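Long-range contact in oxidoreductase, zinc-binding dehydrogenase family (Myxococcus xanthus, PDB 5K1S), which acts as a medium-chain reductase with bound zinc in the alternative de novo route to isovaleryl coenzyme A: residues G275-V281 / E300-A306. Residues are numbered along the deposited sequence; the frame is centred on the assembly and turned at random.
Sequences GGRVVVV and ELEILGA
The last two strands of the Rossmann-type parallel sheet of this zinc-binding dehydrogenase, 276-280 and 302-305, meet here through Arg-277 beside Glu-302, Val-278 beside Ile-303, Val-279 beside Leu-304 and Val-280 beside Gly-305. Helix 293-298 lies in the connection between them, and a Schellman motif at Glu-300 releases the backbone into the outermost strand of the sheet within this chain. Five backbone hydrogen bonds hold the pair in the parallel pattern, each strand giving and taking in turn: Glu-302 N to Gly-276 O (3.0 Å), Val-278 N to Glu-302 O, Leu-304 N to Val-278 O, Val-280 N to Leu-304 O, and finally Ala-306 N to Val-280 O (3.0 Å, N-H...O angle 147°). On the face of Val-278, the branched residues pack together: CG2 of Val-280 lies alongside CG2 of Ile-303 at 3.6 Å, with Phe-265 of helix 262-270 touching both side chains. CG2 of Ile-303 is anti to the backbone N and beside the carbonyl carbon (chi1 of CG1 -60°), which sets this methyl next to Val-280 CG2. Through the other face, Val-279 CG1 reaches the Ala-306 methyl at 4.1 Å, and helix 165-178 packs against Val-279 and Leu-304. Arg-277 and Glu-302 touch here through their CB atoms (3.8 Å), not their charges; the arginine runs out, extended from CG to NE, to a salt bridge with Glu-185 and a hydrogen bond to Gly-179 O. The end of Leu-301 lies against the Gly-276 backbone, its CD2 3.5 Å from Gly-276 N. Since Glu-302, Ile-303 and Leu-304 also pair antiparallel with a strand of the second subunit, strand 302-305 has a strand neighbour on each side, and the Rossmann-type sheet runs on across the subunit interface.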
# COMPACT_ATOMS: atom_id res chain seq x y z
N GLY A 275 -9.96 -7.04 4.10
CA GLY A 275 -9.71 -5.66 4.46
C GLY A 275 -8.43 -5.42 5.22
O GLY A 275 -8.19 -4.30 5.67
N GLY A 276 -7.60 -6.45 5.39
CA GLY A 276 -6.35 -6.27 6.11
C GLY A 276 -5.37 -5.41 5.34
O GLY A 276 -5.50 -5.17 4.14
N ARG A 277 -4.36 -4.93 6.06
CA ARG A 277 -3.37 -4.02 5.50
C ARG A 277 -1.97 -4.53 5.82
O ARG A 277 -1.68 -4.88 6.97
CB ARG A 277 -3.56 -2.60 6.04
CG ARG A 277 -3.52 -2.49 7.56
CD ARG A 277 -4.09 -1.17 8.03
NE ARG A 277 -3.93 -0.98 9.47
CZ ARG A 277 -4.72 -1.52 10.39
NH1 ARG A 277 -5.75 -2.28 10.04
NH2 ARG A 277 -4.48 -1.29 11.68
N VAL A 278 -1.11 -4.57 4.81
CA VAL A 278 0.27 -5.02 4.94
C VAL A 278 1.16 -3.79 4.89
O VAL A 278 1.14 -3.04 3.91
CB VAL A 278 0.65 -6.03 3.85
CG1 VAL A 278 2.11 -6.43 3.97
CG2 VAL A 278 -0.26 -7.25 3.92
N VAL A 279 1.96 -3.59 5.93
CA VAL A 279 2.88 -2.47 6.01
C VAL A 279 4.27 -3.00 5.67
O VAL A 279 4.88 -3.72 6.46
CB VAL A 279 2.86 -1.81 7.40
CG1 VAL A 279 3.68 -0.53 7.38
CG2 VAL A 279 1.42 -1.52 7.82
N VAL A 280 4.77 -2.63 4.50
CA VAL A 280 6.04 -3.14 4.00
C VAL A 280 7.14 -2.17 4.40
O VAL A 280 7.07 -0.97 4.09
CB VAL A 280 6.01 -3.33 2.48
CG1 VAL A 280 7.29 -4.01 2.01
CG2 VAL A 280 4.79 -4.14 2.07
N VAL A 281 8.16 -2.67 5.10
CA VAL A 281 9.30 -1.85 5.50
C VAL A 281 10.64 -2.43 5.08
O VAL A 281 11.63 -1.69 5.02
CB VAL A 281 9.27 -1.60 7.02
CG1 VAL A 281 9.40 -2.91 7.79
CG2 VAL A 281 10.36 -0.62 7.44
N GLU A 300 -9.85 -6.80 -0.78
CA GLU A 300 -9.57 -5.38 -0.61
C GLU A 300 -8.47 -5.16 0.43
O GLU A 300 -8.67 -4.55 1.48
CB GLU A 300 -10.85 -4.62 -0.24
CG GLU A 300 -11.64 -4.15 -1.45
CD GLU A 300 -12.90 -3.39 -1.08
OE1 GLU A 300 -13.12 -3.13 0.12
OE2 GLU A 300 -13.68 -3.03 -2.00
N LEU A 301 -7.29 -5.68 0.11
CA LEU A 301 -6.14 -5.56 0.98
C LEU A 301 -5.36 -4.28 0.66
O LEU A 301 -5.39 -3.79 -0.47
CB LEU A 301 -5.22 -6.77 0.85
CG LEU A 301 -5.86 -8.13 1.12
CD1 LEU A 301 -4.82 -9.23 1.03
CD2 LEU A 301 -6.55 -8.16 2.48
N GLU A 302 -4.68 -3.76 1.67
CA GLU A 302 -3.88 -2.55 1.54
C GLU A 302 -2.42 -2.90 1.78
O GLU A 302 -2.09 -3.59 2.75
CB GLU A 302 -4.33 -1.48 2.54
CG GLU A 302 -5.82 -1.19 2.48
CD GLU A 302 -6.22 -0.01 3.36
OE1 GLU A 302 -5.31 0.66 3.90
OE2 GLU A 302 -7.43 0.24 3.50
N ILE A 303 -1.55 -2.44 0.89
CA ILE A 303 -0.11 -2.65 1.00
C ILE A 303 0.53 -1.28 1.16
O ILE A 303 0.63 -0.52 0.19
CB ILE A 303 0.46 -3.40 -0.21
CG1 ILE A 303 -0.21 -4.77 -0.33
CG2 ILE A 303 1.97 -3.55 -0.08
CD1 ILE A 303 0.10 -5.50 -1.62
N LEU A 304 0.97 -0.96 2.37
CA LEU A 304 1.50 0.35 2.71
C LEU A 304 3.01 0.27 2.89
O LEU A 304 3.51 -0.63 3.57
CB LEU A 304 0.86 0.88 3.99
CG LEU A 304 -0.67 0.81 4.06
CD1 LEU A 304 -1.16 1.28 5.42
CD2 LEU A 304 -1.30 1.63 2.95
N GLY A 305 3.73 1.22 2.29
CA GLY A 305 5.15 1.33 2.50
C GLY A 305 5.48 2.28 3.64
O GLY A 305 4.79 3.26 3.88
N ALA A 306 6.56 1.96 4.36
CA ALA A 306 7.05 2.78 5.46
C ALA A 306 8.55 2.93 5.33
O ALA A 306 9.27 1.94 5.16
CB ALA A 306 6.70 2.16 6.82